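PDB 3G02: epoxide hydrolase from Aspergillus niger, which probably catalyses the hydrolysis of epoxides to diols, in an enantioselective variant obtained by directed evolution. Local coordinates for residues H98-F103 and P127-F132. The protein carries 9 engineered substitutions. Numbering follows the deposited sequence.
Sequences HFAALF and PILQLF
In the alpha/beta-hydrolase fold of this enzyme, helix 126-135 packs on one face of the central mixed sheet, and Leu102 and Leu129 join it to strand 95-102, the strand next to the edge strand 87-92. The strand and helix segments run nearly the same way, their axes 21° apart and 9.7 Å from each other at closest approach. Leu102 and Leu129 stand opposite one another, with CA atoms 7.2 Å apart, and the two side chains pass side by side, each reaching toward the other's backbone. In both, CG is anti to the carbonyl carbon (chi1 -69° in Leu102, -65° in Leu129), and the extended second torsion of Leu102 carries CD1 forward to the helix backbone. CD1 of Leu102 lies 4.1 Å from CD2 of Leu129, the same methyl that flanks CG of Leu102. Two residues earlier on the strand, Ala100 also directs its CB at the helix, and this small methyl makes a looser contact with CD1 of Leu129 at 4.5 Å. Ala101, between them, faces the other way, as expected of alternating strand residues. The contact is buried and wholly apolar in its side chains. Leu129 also packs on Leu145 and Val147 of the neighbouring strand 143-148, which pairs with 95-102 through backbone bonds such as that between Leu102 and Leu145. Nearly one helical turn beyond Leu129, Phe132 contributes its CB, while its ring leads away from the strand and engages Lys386 of helix 382-396 in a cation-pi contact. The CD1 methyl of Leu102 thus comes to rest on the helix surface, 3.9 Å from CB of Phe132. The same methyl also meets the carbonyl O of Leu129 at 3.3 Å, a close van der Waals contact and not a hydrogen bond.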
loop_
_atom_site.group_PDB
_atom_site.type_symbol
_atom_site.label_atom_id
_atom_site.label_comp_id
_atom_site.label_asym_id
_atom_site.label_seq_id
_atom_site.Cartn_x
_atom_site.Cartn_y
_atom_site.Cartn_z
ATOM N N HIS A 98 -25.391 3.904 -12.101
ATOM C CA HIS A 98 -26.296 4.267 -11.027
ATOM C C HIS A 98 -26.207 5.771 -10.754
ATOM O O HIS A 98 -25.139 6.378 -10.889
ATOM C CB HIS A 98 -25.928 3.457 -9.777
ATOM C CG HIS A 98 -26.513 3.989 -8.509
ATOM N ND1 HIS A 98 -25.863 4.914 -7.721
ATOM C CD2 HIS A 98 -27.687 3.722 -7.891
ATOM C CE1 HIS A 98 -26.617 5.200 -6.674
ATOM N NE2 HIS A 98 -27.728 4.490 -6.752
ATOM N N PHE A 99 -27.333 6.375 -10.387
ATOM C CA PHE A 99 -27.323 7.761 -9.927
ATOM C C PHE A 99 -28.475 8.045 -8.986
ATOM O O PHE A 99 -29.546 7.455 -9.109
ATOM C CB PHE A 99 -27.300 8.773 -11.092
ATOM C CG PHE A 99 -28.468 8.666 -12.044
ATOM C CD1 PHE A 99 -28.435 7.770 -13.110
ATOM C CD2 PHE A 99 -29.576 9.499 -11.901
ATOM C CE1 PHE A 99 -29.504 7.684 -14.005
ATOM C CE2 PHE A 99 -30.650 9.416 -12.787
ATOM C CZ PHE A 99 -30.611 8.513 -13.841
ATOM N N ALA A 100 -28.225 8.928 -8.021
ATOM C CA ALA A 100 -29.278 9.508 -7.206
ATOM C C ALA A 100 -29.586 10.874 -7.802
ATOM O O ALA A 100 -28.741 11.479 -8.468
ATOM C CB ALA A 100 -28.823 9.648 -5.763
ATOM N N ALA A 101 -30.802 11.368 -7.579
ATOM C CA ALA A 101 -31.181 12.652 -8.155
ATOM C C ALA A 101 -32.325 13.323 -7.425
ATOM O O ALA A 101 -33.188 12.657 -6.863
ATOM C CB ALA A 101 -31.552 12.488 -9.628
ATOM N N LEU A 102 -32.307 14.653 -7.447
ATOM C CA LEU A 102 -33.508 15.438 -7.204
ATOM C C LEU A 102 -33.775 16.206 -8.485
ATOM O O LEU A 102 -32.996 17.078 -8.866
ATOM C CB LEU A 102 -33.333 16.413 -6.037
ATOM C CG LEU A 102 -33.199 15.849 -4.620
ATOM C CD1 LEU A 102 -33.001 17.006 -3.650
ATOM C CD2 LEU A 102 -34.398 15.007 -4.202
ATOM N N PHE A 103 -34.864 15.847 -9.163
ATOM C CA PHE A 103 -35.266 16.544 -10.375
ATOM C C PHE A 103 -36.321 17.597 -10.082
ATOM O O PHE A 103 -37.304 17.333 -9.390
ATOM C CB PHE A 103 -35.800 15.564 -11.422
ATOM C CG PHE A 103 -34.751 14.656 -11.998
ATOM C CD1 PHE A 103 -33.719 15.168 -12.778
ATOM C CD2 PHE A 103 -34.806 13.288 -11.767
ATOM C CE1 PHE A 103 -32.745 14.325 -13.313
ATOM C CE2 PHE A 103 -33.840 12.436 -12.300
ATOM C CZ PHE A 103 -32.814 12.956 -13.075
ATOM N N PRO A 127 -26.485 14.432 2.576
ATOM C CA PRO A 127 -26.784 15.609 3.402
ATOM C C PRO A 127 -27.174 16.855 2.600
ATOM O O PRO A 127 -28.114 17.556 2.987
ATOM C CB PRO A 127 -25.479 15.823 4.180
ATOM C CG PRO A 127 -24.952 14.432 4.339
ATOM C CD PRO A 127 -25.197 13.824 2.975
ATOM N N ILE A 128 -26.486 17.113 1.488
ATOM C CA ILE A 128 -26.826 18.251 0.627
ATOM C C ILE A 128 -28.185 18.066 -0.064
ATOM O O ILE A 128 -28.995 18.996 -0.112
ATOM C CB ILE A 128 -25.694 18.570 -0.383
ATOM C CG1 ILE A 128 -24.521 19.231 0.352
ATOM C CG2 ILE A 128 -26.207 19.451 -1.535
ATOM C CD1 ILE A 128 -23.284 19.462 -0.491
ATOM N N LEU A 129 -28.441 16.869 -0.585
ATOM C CA LEU A 129 -29.753 16.572 -1.165
ATOM C C LEU A 129 -30.878 16.789 -0.153
ATOM O O LEU A 129 -31.935 17.331 -0.497
ATOM C CB LEU A 129 -29.802 15.149 -1.737
ATOM C CG LEU A 129 -28.887 14.833 -2.927
ATOM C CD1 LEU A 129 -29.175 13.427 -3.426
ATOM C CD2 LEU A 129 -29.038 15.852 -4.053
ATOM N N GLN A 130 -30.641 16.384 1.094
ATOM C CA GLN A 130 -31.628 16.554 2.160
ATOM C C GLN A 130 -31.933 18.030 2.404
ATOM O O GLN A 130 -33.099 18.412 2.528
ATOM C CB GLN A 130 -31.156 15.875 3.450
ATOM C CG GLN A 130 -32.147 15.989 4.621
ATOM C CD GLN A 130 -33.477 15.284 4.361
ATOM O OE1 GLN A 130 -33.535 14.265 3.670
ATOM N NE2 GLN A 130 -34.551 15.822 4.931
ATOM N N LEU A 131 -30.890 18.855 2.447
ATOM C CA LEU A 131 -31.070 20.292 2.624
ATOM C C LEU A 131 -31.938 20.868 1.507
ATOM O O LEU A 131 -32.866 21.634 1.771
ATOM C CB LEU A 131 -29.721 21.009 2.692
ATOM C CG LEU A 131 -28.838 20.738 3.915
ATOM C CD1 LEU A 131 -27.445 21.284 3.675
ATOM C CD2 LEU A 131 -29.436 21.323 5.196
ATOM N N PHE A 132 -31.656 20.477 0.266
ATOM C CA PHE A 132 -32.456 20.935 -0.868
ATOM C C PHE A 132 -33.918 20.503 -0.777
ATOM O O PHE A 132 -34.818 21.316 -1.010
ATOM C CB PHE A 132 -31.846 20.481 -2.197
ATOM C CG PHE A 132 -30.794 21.412 -2.728
ATOM C CD1 PHE A 132 -31.153 22.639 -3.287
ATOM C CD2 PHE A 132 -29.448 21.069 -2.678
ATOM C CE1 PHE A 132 -30.187 23.514 -3.786
ATOM C CE2 PHE A 132 -28.477 21.935 -3.179
ATOM C CZ PHE A 132 -28.846 23.160 -3.733
#